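Long-range contacts in protein Thf1 (Thermosynechococcus elongatus, PDB 5MJR), which may take part in building the photosynthetic membrane and is linked to the FtsH protease complex that works in photosystem II repair: residues A30-H35 with A96-A100; Y65-L71 with D111-W115; L142-Y148 with I182-K188. All coordinates share one frame; numbering follows the deposited sequence. Where two conformers were deposited one is given.

Interaction 1: A30-H35 with A96-A100; sequences AFYAAH and ALCVA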
ATOM      1  N   ALA A  30     -12.738   6.733  16.313  1.00 11.81           N
ATOM      2  CA  ALA A  30     -12.450   7.878  15.478  1.00 10.82           C
ATOM      3  C   ALA A  30     -12.973   7.671  14.040  1.00 10.76           C
ATOM      4  O   ALA A  30     -13.520   8.562  13.408  1.00 12.25           O
ATOM      5  CB  ALA A  30     -10.995   8.268  15.538  1.00 12.32           C
ATOM      6  N   PHE A  31     -12.748   6.464  13.550  1.00  9.80           N
ATOM      7  CA  PHE A  31     -13.231   6.117  12.227  1.00 10.05           C
ATOM      8  C   PHE A  31     -14.738   6.280  12.097  1.00  9.15           C
ATOM      9  O   PHE A  31     -15.267   6.958  11.203  1.00 10.12           O
ATOM     10  CB  PHE A  31     -12.811   4.714  11.844  1.00  9.79           C
ATOM     11  CG  PHE A  31     -13.409   4.239  10.504  1.00  9.78           C
ATOM     12  CD1 PHE A  31     -12.915   4.677   9.331  1.00  9.77           C
ATOM     13  CD2 PHE A  31     -14.557   3.465  10.497  1.00 11.25           C
ATOM     14  CE1 PHE A  31     -13.490   4.366   8.143  1.00 10.66           C
ATOM     15  CE2 PHE A  31     -15.138   3.138   9.291  1.00 12.02           C
ATOM     16  CZ  PHE A  31     -14.581   3.596   8.081  1.00 10.73           C
ATOM     17  N   TYR A  32     -15.468   5.665  13.067  1.00 10.49           N
ATOM     18  CA  TYR A  32     -16.937   5.707  13.028  1.00 11.33           C
ATOM     19  C   TYR A  32     -17.555   7.017  13.389  1.00 13.04           C
ATOM     20  O   TYR A  32     -18.704   7.265  13.003  1.00 16.12           O
ATOM     21  CB  TYR A  32     -17.476   4.571  13.886  1.00 12.64           C
ATOM     22  CG  TYR A  32     -17.247   3.189  13.232  1.00 12.48           C
ATOM     23  CD1 TYR A  32     -17.905   2.827  12.044  1.00 11.91           C
ATOM     24  CD2 TYR A  32     -16.455   2.240  13.793  1.00 12.85           C
ATOM     25  CE1 TYR A  32     -17.724   1.620  11.403  1.00 12.51           C
ATOM     26  CE2 TYR A  32     -16.264   0.955  13.148  1.00 12.89           C
ATOM     27  CZ  TYR A  32     -16.940   0.666  12.003  1.00 12.70           C
ATOM     28  OH  TYR A  32     -16.719  -0.545  11.389  1.00 16.43           O
ATOM     29  N   ALA A  33     -16.779   7.873  14.048  1.00 11.85           N
ATOM     30  CA  ALA A  33     -17.196   9.289  14.305  1.00 12.56           C
ATOM     31  C   ALA A  33     -17.072  10.116  12.978  1.00 12.28           C
ATOM     32  O   ALA A  33     -17.882  11.039  12.775  1.00 16.36           O
ATOM     33  CB  ALA A  33     -16.380   9.902  15.399  1.00 15.96           C
ATOM     34  N   ALA A  34     -16.043   9.765  12.175  1.00 11.79           N
ATOM     35  CA  ALA A  34     -15.736  10.519  10.935  1.00 11.42           C
ATOM     36  C   ALA A  34     -16.590  10.039   9.738  1.00 11.00           C
ATOM     37  O   ALA A  34     -16.841  10.792   8.857  1.00 15.74           O
ATOM     38  CB  ALA A  34     -14.245  10.378  10.640  1.00 13.87           C
ATOM     39  N   HIS A  35     -17.030   8.770   9.779  1.00 11.21           N
ATOM     40  CA  HIS A  35     -17.919   8.232   8.763  1.00 11.56           C
ATOM     41  C   HIS A  35     -19.053   7.495   9.478  1.00 11.46           C
ATOM     42  O   HIS A  35     -18.854   6.366   9.929  1.00 14.07           O
ATOM     43  CB  HIS A  35     -17.197   7.300   7.792  1.00 11.49           C
ATOM     44  CG  HIS A  35     -18.053   6.832   6.700  1.00 10.99           C
ATOM     45  ND1 HIS A  35     -18.386   7.621   5.640  1.00 14.83           N
ATOM     46  CD2 HIS A  35     -18.675   5.614   6.504  1.00 12.33           C
ATOM     47  CE1 HIS A  35     -19.200   6.916   4.821  1.00 13.78           C
ATOM     48  NE2 HIS A  35     -19.364   5.722   5.308  1.00 13.40           N
ATOM     49  N   ALA A  96     -11.874   9.052   6.385  1.00  8.67           N
ATOM     50  CA  ALA A  96     -12.086   8.636   7.766  1.00  9.10           C
ATOM     51  C   ALA A  96     -11.027   7.670   8.277  1.00  8.82           C
ATOM     52  O   ALA A  96     -10.526   7.749   9.426  1.00  9.82           O
ATOM     53  CB  ALA A  96     -13.491   8.103   7.953  1.00 10.04           C
ATOM     54  N   LEU A  97     -10.664   6.726   7.412  1.00  9.16           N
ATOM     55  CA  LEU A  97      -9.648   5.735   7.739  1.00 10.40           C
ATOM     56  C   LEU A  97      -8.322   6.482   8.025  1.00  8.88           C
ATOM     57  O   LEU A  97      -7.675   6.209   9.034  1.00  9.26           O
ATOM     58  CB  LEU A  97      -9.472   4.788   6.533  1.00 12.82           C
ATOM     59  CG  LEU A  97      -8.418   3.661   6.808  1.00 17.77           C
ATOM     60  CD1 LEU A  97      -8.993   2.280   6.545  1.00 21.34           C
ATOM     61  CD2 LEU A  97      -7.430   3.840   5.760  1.00 28.86           C
ATOM     62  N   CYS A  98      -7.956   7.427   7.194  1.00  8.75           N
ATOM     63  CA  CYS A  98      -6.666   8.085   7.418  1.00  8.83           C
ATOM     64  C   CYS A  98      -6.654   8.949   8.660  1.00  9.58           C
ATOM     65  O   CYS A  98      -5.717   8.892   9.486  1.00 10.20           O
ATOM     66  CB  CYS A  98      -6.283   8.911   6.183  1.00  9.78           C
ATOM     67  SG  CYS A  98      -5.845   7.898   4.762  1.00 11.41           S
ATOM     68  N   VAL A  99      -7.717   9.759   8.843  1.00  8.86           N
ATOM     69  CA  VAL A  99      -7.728  10.622  10.021  1.00 10.43           C
ATOM     70  C   VAL A  99      -7.788   9.801  11.292  1.00 10.09           C
ATOM     71  O   VAL A  99      -7.155  10.189  12.307  1.00 11.37           O
ATOM     72  CB  VAL A  99      -8.772  11.740   9.948  1.00 12.87           C
ATOM     73  CG1 VAL A  99      -8.612  12.625   8.765  1.00 14.63           C
ATOM     74  CG2 VAL A  99     -10.128  11.275  10.014  1.00 18.53           C
ATOM     75  N   ALA A 100      -8.484   8.661  11.279  1.00  9.79           N
ATOM     76  CA  ALA A 100      -8.520   7.790  12.452  1.00  9.66           C
ATOM     77  C   ALA A 100      -7.131   7.250  12.849  1.00 10.11           C
ATOM     78  O   ALA A 100      -6.885   6.932  14.020  1.00 12.91           O
ATOM     79  CB  ALA A 100      -9.454   6.647  12.202  1.00 11.12           C
TER
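Ala30, Phe31 and Ala34 pack on Ala96, Leu97 and Ala100 in a purely apolar helix-to-helix contact, with no hydrogen bond across it. It joins the C-terminal end of helix 24-34 to the C-terminal half of helix 90-100. Alanine methyl groups fill most of the seam. Ala34 CB meets Ala96 CB at 3.6 Å, and one helical turn away Ala30 CB lies 4.0 Å from Ala100 CB. The Ala100 methyl also presses on the main chain of helix 24-34, with its CB 3.6 Å from Phe31 N. Such small residues let the axes of 30-34 and 96-100 come within 8.2 Å of each other. These two segments run roughly antiparallel, at 139°, in an all-helical fold without strands. Phe31 is the largest side chain in the contact. Its CG is anti to the backbone N (chi1 174°), which swings the ring along the flank of helix 90-100. The ring meets that helix with its edge: CD1 is 3.6 Å from Leu97 N, which lies near the ring plane. CD1 also touches Ala96 CB at 3.7 Å. The Phe31 ring further packs on Ile47 and Leu51 of helix 41-58 and on Ile93, so three helices share it. With an alanine here the ring is gone, which would probably open a gap among these helices and leave Ala96 and Leu97 without their aromatic neighbour. His35, the first residue beyond helical geometry, adds its CB at 3.8 Å from Ala96 CB, while its imidazole turns away toward Asp89 and Arg92.

Interaction 2: Y65-L71 with D111-W115; sequences YSPLFAL and DAASW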
ATOM      1  N   TYR A  65       6.773   5.905   8.236  1.00  9.78           N
ATOM      2  CA  TYR A  65       6.035   6.189   7.029  1.00  9.61           C
ATOM      3  C   TYR A  65       6.962   6.560   5.891  1.00  9.69           C
ATOM      4  O   TYR A  65       7.935   7.256   6.054  1.00 10.37           O
ATOM      5  CB  TYR A  65       5.121   7.384   7.254  1.00 10.43           C
ATOM      6  CG  TYR A  65       4.336   7.917   6.104  1.00  8.34           C
ATOM      7  CD1 TYR A  65       4.917   8.781   5.220  1.00 10.23           C
ATOM      8  CD2 TYR A  65       3.033   7.517   5.894  1.00 10.93           C
ATOM      9  CE1 TYR A  65       4.232   9.261   4.101  1.00 10.08           C
ATOM     10  CE2 TYR A  65       2.354   8.000   4.778  1.00 11.09           C
ATOM     11  CZ  TYR A  65       2.916   8.844   3.871  1.00 10.31           C
ATOM     12  OH  TYR A  65       2.208   9.357   2.834  1.00 12.31           O
ATOM     13  N   SER A  66       6.582   6.097   4.668  1.00  8.81           N
ATOM     14  CA  SER A  66       7.224   6.554   3.468  1.00  8.74           C
ATOM     15  C   SER A  66       6.227   6.510   2.341  1.00  8.80           C
ATOM     16  O   SER A  66       5.186   5.873   2.492  1.00  8.55           O
ATOM     17  CB  SER A  66       8.397   5.634   3.114  1.00  9.81           C
ATOM     18  OG  SER A  66       7.974   4.397   2.671  1.00 10.44           O
ATOM     19  N   PRO A  67       6.528   7.029   1.155  1.00  8.08           N
ATOM     20  CA  PRO A  67       5.615   6.912   0.002  1.00  9.21           C
ATOM     21  C   PRO A  67       5.352   5.514  -0.457  1.00  7.86           C
ATOM     22  O   PRO A  67       4.326   5.300  -1.128  1.00  9.14           O
ATOM     23  CB  PRO A  67       6.244   7.798  -1.054  1.00  9.57           C
ATOM     24  CG  PRO A  67       7.033   8.790  -0.245  1.00 12.25           C
ATOM     25  CD  PRO A  67       7.601   8.010   0.928  1.00  9.45           C
ATOM     26  N   LEU A  68       6.233   4.564  -0.138  1.00  8.67           N
ATOM     27  CA  LEU A  68       5.993   3.164  -0.524  1.00  9.16           C
ATOM     28  C   LEU A  68       4.780   2.635   0.310  1.00  8.85           C
ATOM     29  O   LEU A  68       3.938   1.903  -0.213  1.00  9.41           O
ATOM     30  CB  LEU A  68       7.195   2.313  -0.341  1.00  9.27           C
ATOM     31  CG  LEU A  68       7.115   0.841  -0.698  1.00  9.37           C
ATOM     32  CD1 LEU A  68       6.846   0.684  -2.178  1.00 10.64           C
ATOM     33  CD2 LEU A  68       8.355   0.078  -0.272  1.00 11.46           C
ATOM     34  N   PHE A  69       4.802   2.932   1.614  1.00  8.88           N
ATOM     35  CA  PHE A  69       3.635   2.596   2.438  1.00  9.05           C
ATOM     36  C   PHE A  69       2.367   3.307   1.967  1.00  8.35           C
ATOM     37  O   PHE A  69       1.322   2.641   1.893  1.00  8.84           O
ATOM     38  CB  PHE A  69       3.984   2.969   3.885  1.00  9.76           C
ATOM     39  CG  PHE A  69       2.822   2.826   4.871  1.00  9.34           C
ATOM     40  CD1 PHE A  69       2.453   1.658   5.356  1.00 14.00           C
ATOM     41  CD2 PHE A  69       2.146   3.962   5.199  1.00 12.37           C
ATOM     42  CE1 PHE A  69       1.321   1.598   6.255  1.00 15.41           C
ATOM     43  CE2 PHE A  69       1.110   3.977   6.097  1.00 18.42           C
ATOM     44  CZ  PHE A  69       0.734   2.790   6.593  1.00 17.30           C
ATOM     45  N   ALA A  70       2.467   4.572   1.642  1.00  8.04           N
ATOM     46  CA  ALA A  70       1.316   5.277   1.131  1.00  8.01           C
ATOM     47  C   ALA A  70       0.709   4.608  -0.054  1.00  7.73           C
ATOM     48  O   ALA A  70      -0.517   4.395  -0.178  1.00  8.13           O
ATOM     49  CB  ALA A  70       1.597   6.728   0.846  1.00  9.31           C
ATOM     50  N   LEU A  71       1.566   4.259  -1.020  1.00  7.51           N
ATOM     51  CA  LEU A  71       1.122   3.598  -2.220  1.00  7.32           C
ATOM     52  C   LEU A  71       0.472   2.257  -1.890  1.00  7.67           C
ATOM     53  O   LEU A  71      -0.554   1.878  -2.477  1.00  8.45           O
ATOM     54  CB  LEU A  71       2.217   3.465  -3.262  1.00  8.54           C
ATOM     55  CG  LEU A  71       1.845   2.852  -4.614  1.00  9.01           C
ATOM     56  CD1 LEU A  71       0.788   3.609  -5.305  1.00 11.36           C
ATOM     57  CD2 LEU A  71       3.116   2.713  -5.438  1.00 11.52           C
ATOM     58  N   ASP A 111       1.245  11.163  -2.266  1.00  8.71           N
ATOM     59  CA  ASP A 111       2.411  10.272  -2.249  1.00  8.89           C
ATOM     60  C   ASP A 111       2.130   9.140  -3.167  1.00  9.40           C
ATOM     61  O   ASP A 111       3.051   8.685  -3.934  1.00 11.52           O
ATOM     62  CB  ASP A 111       2.777   9.793  -0.874  1.00  9.87           C
ATOM     63  CG  ASP A 111       3.676  10.758  -0.127  1.00 13.22           C
ATOM     64  OD1 ASP A 111       4.324  11.632  -0.750  1.00 13.26           O
ATOM     65  OD2 ASP A 111       3.759  10.661   1.097  1.00 13.33           O
ATOM     66  N   ALA A 112       0.953   8.539  -3.160  1.00  8.95           N
ATOM     67  CA  ALA A 112       0.658   7.410  -4.103  1.00  9.98           C
ATOM     68  C   ALA A 112       0.808   7.954  -5.549  1.00 10.92           C
ATOM     69  O   ALA A 112       1.359   7.223  -6.411  1.00 11.95           O
ATOM     70  CB  ALA A 112      -0.707   6.879  -3.790  1.00 11.37           C
ATOM     71  N   ALA A 113       0.229   9.093  -5.814  1.00 10.14           N
ATOM     72  CA  ALA A 113       0.240   9.643  -7.183  1.00 12.56           C
ATOM     73  C   ALA A 113       1.658   9.967  -7.652  1.00 11.88           C
ATOM     74  O   ALA A 113       1.945  10.027  -8.850  1.00 13.38           O
ATOM     75  CB  ALA A 113      -0.657  10.875  -7.269  1.00 14.46           C
ATOM     76  N   SER A 114       2.555  10.285  -6.715  1.00 11.91           N
ATOM     77  CA  SER A 114       3.950  10.685  -7.063  1.00 10.63           C
ATOM     78  C   SER A 114       4.689   9.575  -7.801  1.00 10.72           C
ATOM     79  O   SER A 114       5.695   9.858  -8.457  1.00 14.79           O
ATOM     80  CB  SER A 114       4.735  11.153  -5.846  1.00 11.32           C
ATOM     81  OG  SER A 114       5.092  10.127  -4.953  1.00 11.50           O
ATOM     82  N   TRP A 115       4.240   8.335  -7.684  1.00  9.36           N
ATOM     83  CA  TRP A 115       4.867   7.237  -8.420  1.00  9.72           C
ATOM     84  C   TRP A 115       4.562   7.260  -9.910  1.00  9.71           C
ATOM     85  O   TRP A 115       5.233   6.546 -10.684  1.00 11.23           O
ATOM     86  CB  TRP A 115       4.465   5.934  -7.746  1.00  9.43           C
ATOM     87  CG  TRP A 115       4.976   5.718  -6.376  1.00  9.20           C
ATOM     88  CD1 TRP A 115       4.356   6.080  -5.203  1.00  9.49           C
ATOM     89  CD2 TRP A 115       6.156   5.065  -5.981  1.00  8.01           C
ATOM     90  NE1 TRP A 115       5.072   5.691  -4.138  1.00  9.00           N
ATOM     91  CE2 TRP A 115       6.214   5.054  -4.557  1.00  7.98           C
ATOM     92  CE3 TRP A 115       7.217   4.504  -6.667  1.00  8.88           C
ATOM     93  CZ2 TRP A 115       7.240   4.481  -3.836  1.00  8.28           C
ATOM     94  CZ3 TRP A 115       8.245   3.942  -5.991  1.00  9.71           C
ATOM     95  CH2 TRP A 115       8.281   3.962  -4.578  1.00  9.13           C
TER
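Trp115 lays one face of its indole against Leu71 and points its ring nitrogen at the backbone of Pro67. It has more surface buried here than any other residue, followed by Asp111 and Leu71. Leu71 CD2 sits over the five-membered ring in a CH-pi contact, 3.6 Å from the centroid and 10° off the ring normal. The other branch goes elsewhere: Leu71 CD1 rests on Ala112 CB at 3.9 Å. CG of Leu71 is anti to its own N, and this extends the fork toward segment 111-115. At the indole edge, Trp115 NE1 donates to Pro67 O at 3.1 Å, with an N-H...O angle of 157°. The oxygen lies near the ring plane, but the donor stands above the carbonyl plane. Leu71 N bonds to the same oxygen from the other face, as part of the first turn of helix 67-80. Two donors thus grip one carbonyl, and bond and CH-pi contact together should fix the turn of the indole.

Asp111 makes the second polar link. Tyr65 OH donates to Asp111 OD2 at 2.7 Å, and OD2 accepts on its anti lone pair, away from OD1. That oxygen lies near the plane of the phenol ring, and the ring and carboxylate planes are 37° apart. Nearer the backbone, Asp111 CB packs on Ala70 CB at 3.7 Å, and Pro67 CG lies 3.9 Å from Asp111 CG.

Ser66 caps helix 67-80 with a weak bond to Leu68 N. The contact joins this N-terminal end to the C-terminal part of helix 105-113 and to Trp115. Helix 150-162 packs beside both segments: Phe159 meets the Trp115 ring, and Ala158 touches Leu71.

Interaction 3: L142-Y148 with I182-K188; sequences LNHTGKY and IPLPIEK. With SO4 (sulfate ion), chain B.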
ATOM      1  N   LEU A 142      12.112   2.670  -2.072  1.00  9.55           N
ATOM      2  CA  LEU A 142      12.408   1.245  -2.202  1.00 10.28           C
ATOM      3  C   LEU A 142      13.609   0.825  -1.392  1.00 11.22           C
ATOM      4  O   LEU A 142      13.762  -0.398  -1.088  1.00 12.60           O
ATOM      5  CB  LEU A 142      12.652   0.891  -3.644  1.00 10.80           C
ATOM      6  CG  LEU A 142      11.467   0.964  -4.582  1.00 15.12           C
ATOM      7  CD1 LEU A 142      11.838   0.257  -5.906  1.00 17.06           C
ATOM      8  CD2 LEU A 142      10.149   0.570  -4.127  1.00 18.82           C
ATOM      9  N   ASN A 143      14.433   1.793  -0.996  1.00 10.76           N
ATOM     10  CA  ASN A 143      15.534   1.536  -0.066  1.00 11.78           C
ATOM     11  C   ASN A 143      15.038   1.518   1.388  1.00 11.19           C
ATOM     12  O   ASN A 143      15.333   2.392   2.192  1.00 17.34           O
ATOM     13  CB  ASN A 143      16.641   2.542  -0.282  1.00 14.66           C
ATOM     14  CG  ASN A 143      17.398   2.340  -1.575  1.00 14.80           C
ATOM     15  OD1 ASN A 143      17.586   1.189  -1.985  1.00 17.58           O
ATOM     16  ND2 ASN A 143      17.820   3.465  -2.182  1.00 14.79           N
ATOM     17  N   HIS A 144      14.181   0.542   1.624  1.00 13.36           N
ATOM     18  CA  HIS A 144      13.417   0.478   2.856  1.00 12.67           C
ATOM     19  C   HIS A 144      14.207  -0.238   3.930  1.00 18.18           C
ATOM     20  O   HIS A 144      14.473  -1.464   3.749  1.00 26.39           O
ATOM     21  CB  HIS A 144      12.151  -0.317   2.572  1.00 14.02           C
ATOM     22  CG  HIS A 144      11.200  -0.322   3.742  1.00 14.18           C
ATOM     23  ND1 HIS A 144      10.442   0.783   4.010  1.00 16.18           N
ATOM     24  CD2 HIS A 144      10.993  -1.231   4.702  1.00 16.46           C
ATOM     25  CE1 HIS A 144       9.775   0.508   5.127  1.00 15.22           C
ATOM     26  NE2 HIS A 144      10.072  -0.713   5.553  1.00 15.38           N
ATOM     27  N   THR A 145      14.433   0.467   5.013  0.50 20.17           N
ATOM     28  CA  THR A 145      15.000  -0.125   6.246  0.50 22.63           C
ATOM     29  C   THR A 145      13.949   0.041   7.370  0.50 25.53           C
ATOM     30  O   THR A 145      13.062   0.828   7.264  0.50 27.19           O
ATOM     31  CB  THR A 145      16.378   0.514   6.516  0.50 23.70           C
ATOM     32  OG1 THR A 145      16.224   1.880   6.936  0.50 30.11           O
ATOM     33  CG2 THR A 145      17.246   0.455   5.238  0.50 25.75           C
ATOM     34  N   GLY A 146      14.116  -0.605   8.484  0.50 25.47           N
ATOM     35  CA  GLY A 146      13.049  -0.567   9.422  0.50 23.08           C
ATOM     36  C   GLY A 146      11.907  -1.470   9.011  0.50 17.01           C
ATOM     37  O   GLY A 146      11.938  -2.281   8.088  0.50 18.07           O
ATOM     38  N   LYS A 147      10.851  -1.399   9.792  1.00 13.63           N
ATOM     39  CA  LYS A 147       9.796  -2.461   9.867  1.00 11.10           C
ATOM     40  C   LYS A 147       9.132  -2.606   8.485  1.00 10.79           C
ATOM     41  O   LYS A 147       8.659  -1.646   7.893  1.00 10.69           O
ATOM     42  CB  LYS A 147       8.754  -2.041  10.886  1.00 11.66           C
ATOM     43  CG  LYS A 147       7.536  -2.937  10.948  1.00 13.85           C
ATOM     44  CD  LYS A 147       7.829  -4.296  11.443  1.00 13.70           C
ATOM     45  CE  LYS A 147       6.561  -5.135  11.562  1.00 18.57           C
ATOM     46  NZ  LYS A 147       6.929  -6.497  11.994  1.00 25.94           N
ATOM     47  N   TYR A 148       9.125  -3.849   8.037  1.00 10.13           N
ATOM     48  CA  TYR A 148       8.471  -4.247   6.819  1.00 10.38           C
ATOM     49  C   TYR A 148       7.024  -4.712   7.064  1.00 10.72           C
ATOM     50  O   TYR A 148       6.775  -5.461   8.022  1.00 12.81           O
ATOM     51  CB  TYR A 148       9.260  -5.392   6.174  1.00 13.68           C
ATOM     52  CG  TYR A 148       8.543  -6.097   5.025  1.00 12.57           C
ATOM     53  CD1 TYR A 148       8.554  -5.606   3.758  1.00 11.77           C
ATOM     54  CD2 TYR A 148       7.791  -7.245   5.263  1.00 12.99           C
ATOM     55  CE1 TYR A 148       7.845  -6.193   2.756  1.00 13.13           C
ATOM     56  CE2 TYR A 148       7.053  -7.874   4.262  1.00 12.98           C
ATOM     57  CZ  TYR A 148       7.097  -7.366   3.001  1.00 12.12           C
ATOM     58  OH  TYR A 148       6.417  -7.953   1.992  1.00 12.68           O
ATOM     59  N   ILE A 182      17.996  -3.734  -3.833  1.00 13.89           N
ATOM     60  CA  ILE A 182      17.312  -3.011  -2.767  1.00 13.72           C
ATOM     61  C   ILE A 182      17.271  -3.849  -1.513  1.00 14.79           C
ATOM     62  O   ILE A 182      17.201  -5.082  -1.562  1.00 17.68           O
ATOM     63  CB  ILE A 182      15.917  -2.543  -3.257  1.00 12.62           C
ATOM     64  CG1 ILE A 182      14.963  -3.690  -3.480  1.00 12.98           C
ATOM     65  CG2 ILE A 182      16.022  -1.616  -4.438  1.00 15.33           C
ATOM     66  CD1 ILE A 182      13.517  -3.339  -3.820  1.00 14.55           C
ATOM     67  N   PRO A 183      17.162  -3.162  -0.326  1.00 12.69           N
ATOM     68  CA  PRO A 183      17.128  -3.834   0.959  1.00 13.91           C
ATOM     69  C   PRO A 183      15.745  -4.307   1.358  1.00 13.48           C
ATOM     70  O   PRO A 183      15.599  -4.985   2.394  1.00 17.12           O
ATOM     71  CB  PRO A 183      17.697  -2.789   1.941  1.00 16.18           C
ATOM     72  CG  PRO A 183      17.366  -1.508   1.278  1.00 14.99           C
ATOM     73  CD  PRO A 183      17.445  -1.720  -0.163  1.00 14.14           C
ATOM     74  N   LEU A 184      14.726  -3.926   0.579  1.00 14.98           N
ATOM     75  CA  LEU A 184      13.416  -4.470   0.840  1.00 16.41           C
ATOM     76  C   LEU A 184      13.521  -6.001   0.765  1.00 19.40           C
ATOM     77  O   LEU A 184      14.150  -6.540  -0.136  1.00 22.07           O
ATOM     78  CB  LEU A 184      12.434  -3.879  -0.189  1.00 17.85           C
ATOM     79  CG  LEU A 184      11.003  -3.976  -0.031  1.00 18.98           C
ATOM     80  CD1 LEU A 184      10.423  -3.260   1.123  1.00 16.75           C
ATOM     81  CD2 LEU A 184      10.326  -3.584  -1.302  1.00 19.61           C
ATOM     82  N   PRO A 185      12.912  -6.756   1.689  1.00 15.22           N
ATOM     83  CA  PRO A 185      13.156  -8.230   1.702  1.00 16.86           C
ATOM     84  C   PRO A 185      12.309  -8.939   0.667  1.00 13.43           C
ATOM     85  O   PRO A 185      11.100  -9.257   0.807  1.00 15.05           O
ATOM     86  CB  PRO A 185      12.728  -8.613   3.120  1.00 17.24           C
ATOM     87  CG  PRO A 185      11.679  -7.588   3.445  1.00 17.94           C
ATOM     88  CD  PRO A 185      12.173  -6.324   2.869  1.00 15.00           C
ATOM     89  N   ILE A 186      12.949  -9.177  -0.464  1.00 16.00           N
ATOM     90  CA  ILE A 186      12.230  -9.660  -1.646  1.00 15.49           C
ATOM     91  C   ILE A 186      11.603 -11.086  -1.417  1.00 15.43           C
ATOM     92  O   ILE A 186      10.542 -11.363  -1.988  1.00 14.38           O
ATOM     93  CB  ILE A 186      13.123  -9.624  -2.928  1.00 18.77           C
ATOM     94  CG1 ILE A 186      13.277  -8.152  -3.437  1.00 18.65           C
ATOM     95  CG2 ILE A 186      12.517 -10.367  -4.069  1.00 18.02           C
ATOM     96  CD1 ILE A 186      12.003  -7.462  -3.890  1.00 20.46           C
ATOM     97  N   GLU A 187      12.169 -11.934  -0.554  1.00 17.97           N
ATOM     98  CA  GLU A 187      11.481 -13.215  -0.338  1.00 17.91           C
ATOM     99  C   GLU A 187      10.130 -13.063   0.366  1.00 15.04           C
ATOM    100  O   GLU A 187       9.166 -13.775   0.081  1.00 17.28           O
ATOM    101  CB  GLU A 187      12.338 -14.308   0.342  1.00 25.56           C
ATOM    102  CG  GLU A 187      13.530 -14.829  -0.526  1.00 31.03           C
ATOM    103  CD  GLU A 187      13.076 -15.402  -1.901  1.00 47.03           C
ATOM    104  OE1 GLU A 187      12.339 -16.436  -1.875  1.00 59.67           O
ATOM    105  OE2 GLU A 187      13.461 -14.817  -2.982  1.00 60.02           O
ATOM    106  N   LYS A 188      10.063 -12.117   1.306  1.00 15.22           N
ATOM    107  CA  LYS A 188       8.790 -11.741   1.912  1.00 14.68           C
ATOM    108  C   LYS A 188       7.856 -11.021   0.971  1.00 14.23           C
ATOM    109  O   LYS A 188       6.654 -11.315   0.965  1.00 13.65           O
ATOM    110  CB  LYS A 188       9.075 -10.803   3.118  1.00 16.01           C
ATOM    111  CG  LYS A 188       9.847 -11.465   4.200  1.00 19.16           C
ATOM    112  CD  LYS A 188       9.946 -10.505   5.399  1.00 22.12           C
ATOM    113  CE  LYS A 188      10.685 -11.201   6.479  1.00 24.98           C
ATOM    114  NZ  LYS A 188      10.769 -10.418   7.699  1.00 29.45           N
TER
HETATM  115  S   SO4 B1000       7.160 -10.697   8.543  1.00 25.24           S
HETATM  116  O1  SO4 B1000       8.375  -9.817   8.658  1.00 26.92           O
HETATM  117  O2  SO4 B1000       7.595 -12.001   7.946  1.00 34.46           O
HETATM  118  O3  SO4 B1000       6.205  -9.973   7.643  1.00 25.45           O
HETATM  119  O4  SO4 B1000       6.504 -11.008   9.797  1.00 37.45           O
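Tyr148 lies against Pro185 and Lys188, its ring face on the proline and its CE2 side near the lysine chain. With chi1 at 169° its CG is anti to the backbone N, and this directs the ring toward the start of helix 186-198. Pro185 CG sits over one face in a CH-pi contact, 4.0 Å from the ring centroid and 23° off the normal. Lys188 slides past the phenol in the opposite direction, its CB 3.7 Å from Tyr148 CE2. Beyond CG the lysine chain is extended and runs to a sulfate ion, where Lys188 NZ donates to sulfate O1 at 2.6 Å. Arg191 also binds this ion, which probably comes from the crystallisation liquor. The phenol OH bonds to Asp192, one turn further along the helix.

Two irregular segments meet here: the loop before helix 150-162, and the proline-rich lead-in to helix 186-198, where a coiled coil is predicted to begin. Asn143 is the centre of an inverse gamma turn in the loop. Its OD1 comes within 3.4 Å of Pro183 CD.

His144 takes a trans chi1 too, and this aims its ring along the loop toward Lys147. His144 NE2 donates to Lys147 O at 2.9 Å. The bond is nearly straight at 165°, with the oxygen in the imidazole plane but the donor above the carbonyl plane, and should hold the ring from turning. Leu184 puts one methyl, CD1, between His144 and Tyr148, 3.7 Å from His144 CB and 4.0 Å from Tyr148 CD1. Ile182 sets its CB 3.7 Å from Leu142 O.

From the N terminus, helix 24-34 comes first, and interaction 1 closes the loop that brings helix 90-100 back to it. Interaction 2 starts inside that loop but brings residues 111-115, which lie beyond it, back to the start of helix 67-80, so the two cross without touching. Interaction 3 follows in series. It closes the run from 148 to 182 and joins the loop before helix 150-162 to the start of helix 186-198. It lies across the chain's centre from interaction 1. Interactions 2 and 3 do touch: Leu142 CD2 packs on Leu68 CD1 at 3.8 Å and on Trp115 CH2 at 3.9 Å. This joins helix 67-80 and Trp115 to the loop before helix 150-162.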